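Local coordinates for ABC transporter, substrate binding protein (Mannopine) (Agrobacterium fabrum, PDB 5L9S), which serves as the periplasmic solute-binding protein of an ABC transporter, probably for mannopine, caught here in its open, unliganded conformation, at residues 44-48 / 59-64; 66-71 / 305-311; 74-79 / 239-243; 103-107 / 254-258. All blocks are in the same frame, centred on the assembly; numbering follows the deposited sequence.

Interaction 1 of 4, residues 44-48 / 59-64; sequences KRAKV and WDLYLD
K44 leaves helix 41-53 beside the indole of W59 and runs on past it to the backbone of the strand. Its CB brushes CZ3 of W59, CG settles closer, 3.7 Å from the same CZ3, and the chain then bends at chi2, chi3 and chi4. Those bends carry CE and NZ to the carbonyl of L63, where NZ makes a weak hydrogen bond, 3.3 Å from L63 O. The six-membered end of the W59 indole is touched by the next turn of the helix as well: CB of K47 lies 3.6 Å from CH2 of W59, approaching obliquely, while the end of K47 leads away. The unit is a strand with a helix packed on its sheet, as in the alpha/beta lobes of periplasmic binding proteins; the axes of 44-48 and 61-64 run roughly antiparallel (144°). V48 sends CG2 between the two aromatic residues, 3.7 Å from CE3 of W59 and over one face of the Y62 ring, 3.9 Å from its centroid in a CH-pi contact. Y62 carries CG between its backbone N and carbonyl carbon (chi1 76°), which sets a face of the ring against CG2 of V48. Farther along, R45 crosses D64 at about a right angle. NH1 of R45 forms a salt bridge to OD1 of D64 at 2.8 Å, OD1 lying at the guanidinium edge, with a second, weak bond from the same NH1 to OD2 and the two planes 22° apart.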
loop_
_atom_site.group_PDB
_atom_site.type_symbol
_atom_site.label_atom_id
_atom_site.label_comp_id
_atom_site.label_asym_id
_atom_site.label_seq_id
_atom_site.Cartn_x
_atom_site.Cartn_y
_atom_site.Cartn_z
ATOM N N LYS A 44 -11.865 -3.062 13.175
ATOM C CA LYS A 44 -12.103 -1.630 12.987
ATOM C C LYS A 44 -13.306 -1.385 12.086
ATOM O O LYS A 44 -14.210 -0.650 12.481
ATOM C CB LYS A 44 -10.858 -0.956 12.414
ATOM C CG LYS A 44 -9.955 -0.342 13.473
ATOM C CD LYS A 44 -8.488 -0.541 13.166
ATOM C CE LYS A 44 -8.001 0.157 11.935
ATOM N NZ LYS A 44 -7.137 -0.744 11.128
ATOM N N ARG A 45 -13.344 -2.048 10.909
ATOM C CA ARG A 45 -14.440 -1.974 9.934
ATOM C C ARG A 45 -15.749 -2.327 10.601
ATOM O O ARG A 45 -16.715 -1.568 10.475
ATOM C CB ARG A 45 -14.194 -2.920 8.747
ATOM C CG ARG A 45 -13.138 -2.421 7.795
ATOM C CD ARG A 45 -13.106 -3.218 6.512
ATOM N NE ARG A 45 -12.336 -4.460 6.624
ATOM C CZ ARG A 45 -11.066 -4.595 6.248
ATOM N NH1 ARG A 45 -10.411 -3.571 5.723
ATOM N NH2 ARG A 45 -10.453 -5.765 6.367
ATOM N N ALA A 46 -15.760 -3.444 11.371
ATOM C CA ALA A 46 -16.935 -3.929 12.108
ATOM C C ALA A 46 -17.335 -3.016 13.262
ATOM O O ALA A 46 -18.540 -2.898 13.552
ATOM C CB ALA A 46 -16.687 -5.336 12.610
ATOM N N LYS A 47 -16.337 -2.374 13.927
ATOM C CA LYS A 47 -16.607 -1.450 15.029
ATOM C C LYS A 47 -17.191 -0.141 14.512
ATOM O O LYS A 47 -18.054 0.427 15.164
ATOM C CB LYS A 47 -15.354 -1.203 15.865
ATOM C CG LYS A 47 -15.384 -1.893 17.213
ATOM C CD LYS A 47 -14.081 -2.621 17.510
ATOM C CE LYS A 47 -14.164 -3.380 18.818
ATOM N NZ LYS A 47 -13.277 -4.574 18.816
ATOM N N VAL A 48 -16.745 0.319 13.319
ATOM C CA VAL A 48 -17.263 1.539 12.678
ATOM C C VAL A 48 -18.704 1.311 12.214
ATOM O O VAL A 48 -19.590 2.119 12.520
ATOM C CB VAL A 48 -16.354 2.081 11.549
ATOM C CG1 VAL A 48 -17.002 3.263 10.821
ATOM C CG2 VAL A 48 -14.996 2.488 12.103
ATOM N N TRP A 59 -15.557 7.028 17.672
ATOM C CA TRP A 59 -14.389 7.321 16.844
ATOM C C TRP A 59 -14.638 8.421 15.811
ATOM O O TRP A 59 -15.749 8.551 15.297
ATOM C CB TRP A 59 -13.909 6.054 16.130
ATOM C CG TRP A 59 -13.562 4.865 16.976
ATOM C CD1 TRP A 59 -13.517 4.790 18.337
ATOM C CD2 TRP A 59 -13.194 3.568 16.488
ATOM N NE1 TRP A 59 -13.160 3.520 18.729
ATOM C CE2 TRP A 59 -12.942 2.753 17.616
ATOM C CE3 TRP A 59 -13.048 3.014 15.194
ATOM C CZ2 TRP A 59 -12.577 1.409 17.496
ATOM C CZ3 TRP A 59 -12.660 1.686 15.072
ATOM C CH2 TRP A 59 -12.409 0.904 16.212
ATOM N N ASP A 60 -13.594 9.209 15.510
ATOM C CA ASP A 60 -13.616 10.293 14.538
ATOM C C ASP A 60 -12.944 9.856 13.234
ATOM O O ASP A 60 -13.426 10.171 12.139
ATOM C CB ASP A 60 -12.868 11.519 15.094
ATOM C CG ASP A 60 -13.498 12.134 16.320
ATOM O OD1 ASP A 60 -14.575 12.725 16.191
ATOM O OD2 ASP A 60 -12.881 12.076 17.396
ATOM N N LEU A 61 -11.785 9.177 13.361
ATOM C CA LEU A 61 -10.960 8.728 12.239
ATOM C C LEU A 61 -10.492 7.309 12.430
ATOM O O LEU A 61 -10.351 6.856 13.559
ATOM C CB LEU A 61 -9.717 9.631 12.085
ATOM C CG LEU A 61 -9.900 11.115 11.797
ATOM C CD1 LEU A 61 -8.627 11.870 12.081
ATOM C CD2 LEU A 61 -10.353 11.362 10.375
ATOM N N TYR A 62 -10.223 6.621 11.324
ATOM C CA TYR A 62 -9.622 5.287 11.297
ATOM C C TYR A 62 -8.808 5.082 10.023
ATOM O O TYR A 62 -9.074 5.739 9.009
ATOM C CB TYR A 62 -10.628 4.147 11.559
ATOM C CG TYR A 62 -11.548 3.788 10.411
ATOM C CD1 TYR A 62 -12.697 4.529 10.155
ATOM C CD2 TYR A 62 -11.296 2.675 9.610
ATOM C CE1 TYR A 62 -13.568 4.185 9.113
ATOM C CE2 TYR A 62 -12.149 2.332 8.558
ATOM C CZ TYR A 62 -13.293 3.080 8.324
ATOM O OH TYR A 62 -14.143 2.759 7.293
ATOM N N LEU A 63 -7.786 4.224 10.087
ATOM C CA LEU A 63 -6.988 3.915 8.905
ATOM C C LEU A 63 -7.480 2.617 8.276
ATOM O O LEU A 63 -7.867 1.693 8.985
ATOM C CB LEU A 63 -5.483 3.786 9.238
ATOM C CG LEU A 63 -4.795 4.975 9.918
ATOM C CD1 LEU A 63 -3.393 4.600 10.343
ATOM C CD2 LEU A 63 -4.741 6.201 9.010
ATOM N N ASP A 64 -7.434 2.530 6.952
ATOM C CA ASP A 64 -7.769 1.316 6.197
ATOM C C ASP A 64 -7.108 1.364 4.832
ATOM O O ASP A 64 -6.813 2.451 4.348
ATOM C CB ASP A 64 -9.297 1.127 6.049
ATOM C CG ASP A 64 -9.755 -0.332 5.996
ATOM O OD1 ASP A 64 -8.899 -1.224 5.738
ATOM O OD2 ASP A 64 -10.962 -0.583 6.215
#

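Interaction 2 of 4, residues 66-71 / 305-311; sequences EIQAGS and PDAQWIN
I67 lays its side chain against P305 and I310, its CD1 4.0 Å from CB of P305 and its CG2 3.7 Å from CG2 of I310. The contact joins the loop that follows strand 61-65 to the first turn of helix 307-325, a helix N-terminus with D306 at the N-cap, where OD1 weakly accepts from W309 N. The isoleucines I67 and I310 cross at about a right angle, and W149 of helix 149-158 packs on both of them and on P305. Next to this patch E66 holds CG between its backbone N and carbonyl carbon (chi1 70°), and the extended chain then crosses P305 at about a right angle, CD of E66 3.6 Å from CG of P305. The carboxylate itself is engaged elsewhere, with OE1 in a salt bridge to K105 and OE2 accepting from G235 N. A307 turns its methyl toward the backbone of E66, I67 and G70, where the loop runs through a cis peptide before G70. N311 closes the far end of the contact. Its CG is anti to the carbonyl carbon (chi1 -77°), and this places the amide beside the I67 carbonyl. One N-H of ND2 goes back to A307 O, above that carbonyl's plane, while the backbone N of N311 arrives from the opposite face. The other N-H of N311 ND2 meets I67 O at 2.7 Å and 165°, the acceptor lying in the N311 amide plane.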
loop_
_atom_site.group_PDB
_atom_site.type_symbol
_atom_site.label_atom_id
_atom_site.label_comp_id
_atom_site.label_asym_id
_atom_site.label_seq_id
_atom_site.Cartn_x
_atom_site.Cartn_y
_atom_site.Cartn_z
ATOM N N GLU A 66 -6.397 1.440 0.861
ATOM C CA GLU A 66 -6.996 2.304 -0.157
ATOM C C GLU A 66 -8.044 1.611 -1.044
ATOM O O GLU A 66 -8.993 2.254 -1.492
ATOM C CB GLU A 66 -5.924 3.019 -0.998
ATOM C CG GLU A 66 -5.091 2.186 -1.967
ATOM C CD GLU A 66 -4.204 3.050 -2.847
ATOM O OE1 GLU A 66 -4.749 3.850 -3.641
ATOM O OE2 GLU A 66 -2.966 2.972 -2.699
ATOM N N ILE A 67 -7.900 0.302 -1.251
ATOM C CA ILE A 67 -8.854 -0.475 -2.037
ATOM C C ILE A 67 -10.132 -0.673 -1.231
ATOM O O ILE A 67 -11.215 -0.628 -1.799
ATOM C CB ILE A 67 -8.227 -1.784 -2.608
ATOM C CG1 ILE A 67 -7.206 -1.423 -3.691
ATOM C CG2 ILE A 67 -9.318 -2.747 -3.175
ATOM C CD1 ILE A 67 -6.100 -2.320 -3.754
ATOM N N GLN A 68 -10.023 -0.820 0.095
ATOM C CA GLN A 68 -11.215 -0.939 0.914
ATOM C C GLN A 68 -11.875 0.458 1.085
ATOM O O GLN A 68 -13.094 0.532 1.258
ATOM C CB GLN A 68 -10.894 -1.637 2.265
ATOM C CG GLN A 68 -12.039 -1.682 3.305
ATOM C CD GLN A 68 -13.273 -2.491 2.924
ATOM O OE1 GLN A 68 -13.222 -3.540 2.268
ATOM N NE2 GLN A 68 -14.424 -2.045 3.388
ATOM N N ALA A 69 -11.099 1.549 0.884
ATOM C CA ALA A 69 -11.538 2.929 1.088
ATOM C C ALA A 69 -12.063 3.810 -0.129
ATOM O O ALA A 69 -12.203 4.993 0.088
ATOM C CB ALA A 69 -10.419 3.692 1.781
ATOM N N GLY A 70 -12.439 3.351 -1.314
ATOM C CA GLY A 70 -12.461 2.023 -1.867
ATOM C C GLY A 70 -13.868 1.624 -2.253
ATOM O O GLY A 70 -14.430 2.125 -3.228
ATOM N N SER A 71 -14.451 0.754 -1.427
ATOM C CA SER A 71 -15.729 0.083 -1.588
ATOM C C SER A 71 -16.943 0.899 -1.206
ATOM O O SER A 71 -16.840 1.840 -0.416
ATOM C CB SER A 71 -15.714 -1.220 -0.788
ATOM O OG SER A 71 -15.460 -0.989 0.590
ATOM N N PRO A 305 -3.306 1.374 -7.990
ATOM C CA PRO A 305 -4.554 0.607 -8.170
ATOM C C PRO A 305 -5.765 1.413 -8.649
ATOM O O PRO A 305 -5.890 2.600 -8.325
ATOM C CB PRO A 305 -4.814 0.045 -6.755
ATOM C CG PRO A 305 -4.167 1.026 -5.833
ATOM C CD PRO A 305 -2.912 1.421 -6.562
ATOM N N ASP A 306 -6.649 0.762 -9.406
ATOM C CA ASP A 306 -7.952 1.311 -9.777
ATOM C C ASP A 306 -8.877 0.634 -8.747
ATOM O O ASP A 306 -9.274 -0.519 -8.937
ATOM C CB ASP A 306 -8.357 0.951 -11.221
ATOM C CG ASP A 306 -9.766 1.373 -11.655
ATOM O OD1 ASP A 306 -10.547 1.864 -10.792
ATOM O OD2 ASP A 306 -10.084 1.227 -12.864
ATOM N N ALA A 307 -9.135 1.320 -7.621
ATOM C CA ALA A 307 -9.967 0.811 -6.536
ATOM C C ALA A 307 -11.388 0.499 -6.998
ATOM O O ALA A 307 -11.957 -0.490 -6.544
ATOM C CB ALA A 307 -9.987 1.797 -5.377
ATOM N N GLN A 308 -11.947 1.307 -7.924
ATOM C CA GLN A 308 -13.308 1.083 -8.420
ATOM C C GLN A 308 -13.445 -0.279 -9.094
ATOM O O GLN A 308 -14.403 -0.997 -8.796
ATOM C CB GLN A 308 -13.764 2.192 -9.380
ATOM C CG GLN A 308 -14.339 3.428 -8.702
ATOM C CD GLN A 308 -14.735 4.498 -9.694
ATOM O OE1 GLN A 308 -14.549 4.370 -10.912
ATOM N NE2 GLN A 308 -15.262 5.597 -9.181
ATOM N N TRP A 309 -12.486 -0.637 -9.989
ATOM C CA TRP A 309 -12.479 -1.898 -10.723
ATOM C C TRP A 309 -12.228 -3.110 -9.817
ATOM O O TRP A 309 -12.971 -4.095 -9.902
ATOM C CB TRP A 309 -11.492 -1.851 -11.903
ATOM C CG TRP A 309 -11.543 -3.064 -12.794
ATOM C CD1 TRP A 309 -12.265 -3.205 -13.941
ATOM C CD2 TRP A 309 -10.888 -4.327 -12.572
ATOM N NE1 TRP A 309 -12.084 -4.469 -14.463
ATOM C CE2 TRP A 309 -11.245 -5.178 -13.644
ATOM C CE3 TRP A 309 -10.018 -4.816 -11.580
ATOM C CZ2 TRP A 309 -10.766 -6.489 -13.750
ATOM C CZ3 TRP A 309 -9.573 -6.124 -11.667
ATOM C CH2 TRP A 309 -9.950 -6.948 -12.741
ATOM N N ILE A 310 -11.190 -3.048 -8.960
ATOM C CA ILE A 310 -10.848 -4.138 -8.032
ATOM C C ILE A 310 -12.056 -4.535 -7.148
ATOM O O ILE A 310 -12.342 -5.733 -7.028
ATOM C CB ILE A 310 -9.560 -3.832 -7.206
ATOM C CG1 ILE A 310 -8.336 -3.668 -8.146
ATOM C CG2 ILE A 310 -9.302 -4.933 -6.147
ATOM C CD1 ILE A 310 -7.244 -2.846 -7.597
ATOM N N ASN A 311 -12.778 -3.535 -6.575
ATOM C CA ASN A 311 -13.943 -3.769 -5.711
ATOM C C ASN A 311 -15.106 -4.383 -6.453
ATOM O O ASN A 311 -15.757 -5.288 -5.928
ATOM C CB ASN A 311 -14.381 -2.507 -4.993
ATOM C CG ASN A 311 -13.508 -2.164 -3.826
ATOM O OD1 ASN A 311 -13.493 -2.851 -2.778
ATOM N ND2 ASN A 311 -12.758 -1.086 -3.997
#

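Interaction 3 of 4, residues 74-79 / 239-243; sequences HFAITE and ALVRG
T78 and E79 pack closely against L240, where the chain around T78 joins the chain around V241. The backbone N of E79 donates to L240 O at 2.9 Å, almost straight at 171°, and CB of T78 sits 3.4 Å from that same oxygen. Returning the other way, R242 N reaches I77 O at 3.0 Å, so a single beta bridge pairs T78 with V241. The side chains of E79 and L240 lie side by side and point the same way, the carboxylate OE2 of E79 being 3.4 Å from CD2 of L240, while OE1 is held in a salt bridge to R247. Deeper in, A239 sets its methyl at the edge of the H74 imidazole, 3.5 Å from NE2 of H74, whose hydrogen bond goes to G102 O; CG2 of T78 lies over one face of that ring, toward its rim. The chain leaving helix 72-77 thus returns to the sheet beside strand 224-240, in an alpha/beta lobe of the periplasmic binding protein fold. OG1 of T78, between backbone N and carbonyl carbon (chi1 66°), donates to H74 O from above the carbonyl plane, with I77 N reaching that oxygen from the opposite face.

On the solvent side the contact is carried by one long arm. R242 is exposed, bends at chi3 and reaches back to the carbonyls of F75 and A76, with NH2 of R242 donating to F75 O at 3.0 Å in the carbonyl plane, on a lone pair. The carbonyl of A76 lies over a face of the guanidinium without a bond.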
loop_
_atom_site.group_PDB
_atom_site.type_symbol
_atom_site.label_atom_id
_atom_site.label_comp_id
_atom_site.label_asym_id
_atom_site.label_seq_id
_atom_site.Cartn_x
_atom_site.Cartn_y
_atom_site.Cartn_z
ATOM N N HIS A 74 -17.443 1.039 2.557
ATOM C CA HIS A 74 -16.658 2.100 3.167
ATOM C C HIS A 74 -17.398 3.428 3.074
ATOM O O HIS A 74 -17.493 4.120 4.078
ATOM C CB HIS A 74 -15.290 2.211 2.481
ATOM C CG HIS A 74 -14.355 3.188 3.127
ATOM N ND1 HIS A 74 -13.617 2.850 4.261
ATOM C CD2 HIS A 74 -14.077 4.469 2.794
ATOM C CE1 HIS A 74 -12.920 3.927 4.567
ATOM N NE2 HIS A 74 -13.158 4.925 3.718
ATOM N N PHE A 75 -17.948 3.772 1.895
ATOM C CA PHE A 75 -18.679 5.028 1.688
ATOM C C PHE A 75 -19.984 5.120 2.497
ATOM O O PHE A 75 -20.487 6.225 2.737
ATOM C CB PHE A 75 -18.972 5.246 0.197
ATOM C CG PHE A 75 -17.814 5.156 -0.768
ATOM C CD1 PHE A 75 -16.545 5.599 -0.406
ATOM C CD2 PHE A 75 -18.007 4.701 -2.069
ATOM C CE1 PHE A 75 -15.490 5.549 -1.312
ATOM C CE2 PHE A 75 -16.953 4.673 -2.981
ATOM C CZ PHE A 75 -15.703 5.096 -2.595
ATOM N N ALA A 76 -20.534 3.965 2.900
ATOM C CA ALA A 76 -21.763 3.889 3.688
ATOM C C ALA A 76 -21.537 4.243 5.150
ATOM O O ALA A 76 -22.464 4.731 5.789
ATOM C CB ALA A 76 -22.359 2.494 3.588
ATOM N N ILE A 77 -20.324 3.984 5.684
ATOM C CA ILE A 77 -19.949 4.207 7.087
ATOM C C ILE A 77 -18.996 5.407 7.272
ATOM O O ILE A 77 -18.658 5.754 8.405
ATOM C CB ILE A 77 -19.387 2.900 7.731
ATOM C CG1 ILE A 77 -18.124 2.373 6.998
ATOM C CG2 ILE A 77 -20.461 1.835 7.802
ATOM C CD1 ILE A 77 -17.319 1.270 7.713
ATOM N N THR A 78 -18.561 6.030 6.169
ATOM C CA THR A 78 -17.634 7.167 6.207
ATOM C C THR A 78 -18.213 8.376 5.508
ATOM O O THR A 78 -19.138 8.261 4.685
ATOM C CB THR A 78 -16.213 6.824 5.630
ATOM O OG1 THR A 78 -16.286 6.534 4.231
ATOM C CG2 THR A 78 -15.491 5.711 6.392
ATOM N N GLU A 79 -17.646 9.544 5.827
ATOM C CA GLU A 79 -18.036 10.805 5.219
ATOM C C GLU A 79 -17.337 10.978 3.881
ATOM O O GLU A 79 -16.211 10.509 3.717
ATOM C CB GLU A 79 -17.690 11.971 6.142
ATOM C CG GLU A 79 -18.884 12.862 6.422
ATOM C CD GLU A 79 -18.537 14.069 7.260
ATOM O OE1 GLU A 79 -18.270 15.140 6.667
ATOM O OE2 GLU A 79 -18.478 13.932 8.505
ATOM N N ALA A 239 -9.675 7.809 7.046
ATOM C CA ALA A 239 -11.103 8.021 6.781
ATOM C C ALA A 239 -11.809 8.673 7.973
ATOM O O ALA A 239 -11.455 8.420 9.124
ATOM C CB ALA A 239 -11.767 6.705 6.429
ATOM N N LEU A 240 -12.793 9.533 7.677
ATOM C CA LEU A 240 -13.614 10.259 8.655
ATOM C C LEU A 240 -14.928 9.504 8.852
ATOM O O LEU A 240 -15.671 9.315 7.892
ATOM C CB LEU A 240 -13.861 11.715 8.184
ATOM C CG LEU A 240 -14.802 12.615 9.024
ATOM C CD1 LEU A 240 -14.212 12.941 10.393
ATOM C CD2 LEU A 240 -15.085 13.907 8.290
ATOM N N VAL A 241 -15.148 8.996 10.087
ATOM C CA VAL A 241 -16.320 8.221 10.511
ATOM C C VAL A 241 -17.590 9.046 10.380
ATOM O O VAL A 241 -17.628 10.204 10.819
ATOM C CB VAL A 241 -16.150 7.628 11.934
ATOM C CG1 VAL A 241 -17.455 7.024 12.461
ATOM C CG2 VAL A 241 -15.029 6.596 11.965
ATOM N N ARG A 242 -18.624 8.442 9.756
ATOM C CA ARG A 242 -19.915 9.074 9.513
ATOM C C ARG A 242 -20.463 9.745 10.763
ATOM O O ARG A 242 -20.800 9.079 11.751
ATOM C CB ARG A 242 -20.912 8.090 8.906
ATOM C CG ARG A 242 -21.772 8.724 7.836
ATOM C CD ARG A 242 -22.703 7.707 7.221
ATOM N NE ARG A 242 -22.464 7.555 5.787
ATOM C CZ ARG A 242 -23.417 7.579 4.861
ATOM N NH1 ARG A 242 -24.691 7.729 5.211
ATOM N NH2 ARG A 242 -23.107 7.437 3.579
ATOM N N GLY A 243 -20.465 11.077 10.715
ATOM C CA GLY A 243 -20.921 11.942 11.795
ATOM C C GLY A 243 -20.049 11.846 13.029
ATOM O O GLY A 243 -20.554 11.640 14.129
#

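Interaction 4 of 4, residues 103-107 / 254-258; sequences GAKLQ and IEFWL
The indole nitrogen NE1 of W257 faces two successive carbonyls of strand 103-116 and bonds weakly to each. L106 O lies 3.2 Å from NE1 of W257 and K105 O lies 3.4 Å from it; the one N-H is shared, aimed straight at neither. Successive carbonyls of a regular strand point to opposite sides, but L106 has helix-like backbone angles, and L106 and Q107 both pair with D236, consistent with a classic beta bulge that turns both oxygens to the indole. K105 O sits at the edge of the indole, near its plane. The side chain of L106 meets the same ring from a different direction. With CG anti to the backbone N (chi1 -177°), L106 brings CD1 over the centre of one face, 3.8 Å from the centroid of the six-membered ring, a CH-pi contact in which leucine and indole cross at about a right angle. The tryptophan is therefore held by K105 O at its edge and by a methyl over a face, with L106 O also near NE1. W22 of helix 12-30 also meets the W257 ring.

Beside the tryptophan, the methyl of A104 is met by both I254 and L258: CG2 of I254 is 3.7 Å from A104 CB, and CD1 of L258 comes to 3.8 Å of the same methyl. K105 leads its chain away from the helix, and its NZ forms a salt bridge with E66. The touching residues are all buried, and the axes of 103-107 and 254-258 cross at 47°. Such a helix laid over a sheet is the layered alpha/beta architecture of the periplasmic binding protein fold.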
loop_
_atom_site.group_PDB
_atom_site.type_symbol
_atom_site.label_atom_id
_atom_site.label_comp_id
_atom_site.label_asym_id
_atom_site.label_seq_id
_atom_site.Cartn_x
_atom_site.Cartn_y
_atom_site.Cartn_z
ATOM N N GLY A 103 -11.117 8.983 1.737
ATOM C CA GLY A 103 -10.097 9.435 2.672
ATOM C C GLY A 103 -8.825 9.995 2.077
ATOM O O GLY A 103 -8.659 10.012 0.853
ATOM N N ALA A 104 -7.917 10.467 2.968
ATOM C CA ALA A 104 -6.639 11.061 2.607
ATOM C C ALA A 104 -5.572 9.997 2.636
ATOM O O ALA A 104 -5.627 9.141 3.503
ATOM C CB ALA A 104 -6.290 12.172 3.581
ATOM N N LYS A 105 -4.586 10.042 1.714
ATOM C CA LYS A 105 -3.503 9.071 1.716
ATOM C C LYS A 105 -2.578 9.340 2.908
ATOM O O LYS A 105 -2.157 10.477 3.137
ATOM C CB LYS A 105 -2.697 9.102 0.405
ATOM C CG LYS A 105 -1.979 7.778 0.091
ATOM C CD LYS A 105 -2.757 6.880 -0.933
ATOM C CE LYS A 105 -2.403 7.165 -2.377
ATOM N NZ LYS A 105 -3.402 6.629 -3.344
ATOM N N LEU A 106 -2.270 8.289 3.665
ATOM C CA LEU A 106 -1.344 8.415 4.772
ATOM C C LEU A 106 0.026 8.053 4.230
ATOM O O LEU A 106 0.926 8.895 4.221
ATOM C CB LEU A 106 -1.744 7.492 5.925
ATOM C CG LEU A 106 -0.885 7.600 7.150
ATOM C CD1 LEU A 106 -1.226 8.836 7.961
ATOM C CD2 LEU A 106 -1.027 6.378 7.998
ATOM N N GLN A 107 0.182 6.814 3.749
ATOM C CA GLN A 107 1.453 6.313 3.228
ATOM C C GLN A 107 1.183 5.139 2.297
ATOM O O GLN A 107 0.136 4.503 2.426
ATOM C CB GLN A 107 2.402 5.904 4.377
ATOM C CG GLN A 107 1.788 4.995 5.448
ATOM C CD GLN A 107 1.614 3.530 5.127
ATOM O OE1 GLN A 107 0.952 2.823 5.890
ATOM N NE2 GLN A 107 2.173 3.015 4.026
ATOM N N ILE A 254 -6.064 15.754 9.829
ATOM C CA ILE A 254 -5.826 15.312 8.453
ATOM C C ILE A 254 -4.992 16.364 7.702
ATOM O O ILE A 254 -3.960 16.018 7.125
ATOM C CB ILE A 254 -7.150 14.982 7.718
ATOM C CG1 ILE A 254 -7.853 13.763 8.354
ATOM C CG2 ILE A 254 -6.885 14.749 6.213
ATOM C CD1 ILE A 254 -9.130 13.291 7.607
ATOM N N GLU A 255 -5.442 17.646 7.725
ATOM C CA GLU A 255 -4.780 18.796 7.092
ATOM C C GLU A 255 -3.344 18.908 7.584
ATOM O O GLU A 255 -2.444 19.146 6.767
ATOM C CB GLU A 255 -5.547 20.101 7.390
ATOM C CG GLU A 255 -5.123 21.294 6.536
ATOM C CD GLU A 255 -5.661 22.663 6.913
ATOM O OE1 GLU A 255 -6.781 22.752 7.472
ATOM O OE2 GLU A 255 -4.968 23.660 6.607
ATOM N N PHE A 256 -3.131 18.689 8.913
ATOM C CA PHE A 256 -1.813 18.713 9.558
ATOM C C PHE A 256 -0.854 17.750 8.882
ATOM O O PHE A 256 0.284 18.114 8.645
ATOM C CB PHE A 256 -1.895 18.401 11.076
ATOM C CG PHE A 256 -0.584 18.583 11.820
ATOM C CD1 PHE A 256 -0.173 19.845 12.242
ATOM C CD2 PHE A 256 0.246 17.499 12.077
ATOM C CE1 PHE A 256 1.046 20.015 12.900
ATOM C CE2 PHE A 256 1.465 17.672 12.741
ATOM C CZ PHE A 256 1.853 18.927 13.154
ATOM N N TRP A 257 -1.314 16.526 8.598
ATOM C CA TRP A 257 -0.543 15.478 7.945
ATOM C C TRP A 257 -0.243 15.835 6.498
ATOM O O TRP A 257 0.922 15.797 6.095
ATOM C CB TRP A 257 -1.292 14.133 8.027
ATOM C CG TRP A 257 -0.642 13.040 7.231
ATOM C CD1 TRP A 257 -0.988 12.613 5.976
ATOM C CD2 TRP A 257 0.508 12.285 7.608
ATOM N NE1 TRP A 257 -0.111 11.653 5.545
ATOM C CE2 TRP A 257 0.816 11.423 6.528
ATOM C CE3 TRP A 257 1.327 12.263 8.753
ATOM C CZ2 TRP A 257 1.879 10.511 6.577
ATOM C CZ3 TRP A 257 2.365 11.347 8.810
ATOM C CH2 TRP A 257 2.613 10.459 7.745
ATOM N N LEU A 258 -1.289 16.150 5.707
ATOM C CA LEU A 258 -1.112 16.446 4.282
ATOM C C LEU A 258 -0.209 17.661 3.991
ATOM O O LEU A 258 0.547 17.651 3.006
ATOM C CB LEU A 258 -2.468 16.582 3.565
ATOM C CG LEU A 258 -3.223 15.277 3.372
ATOM C CD1 LEU A 258 -4.644 15.541 2.942
ATOM C CD2 LEU A 258 -2.463 14.298 2.396
#

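Along the chain interaction 1 closes first; interactions 3 and 4 then alternate their segments, both nested within the long loop that interaction 2 closes. Interactions 1, 3 and 4 build one alpha/beta lobe on a mixed sheet, in which strand 224-240 pairs antiparallel with both 61-65 and 103-116. Interactions 1 and 3 are closest, with centres about 9 Å apart, and meet through backbone pairs Y62 with A239 and D60 with V241. Interaction 4 lies about 15 Å from each, and L61 packs on I254. Interaction 2, about 18 Å from interaction 4 between centres, joins C-terminal helix 307-325 to the loop leaving strand 61-65; the E66 to K105 salt bridge ties that loop to strand 103-116.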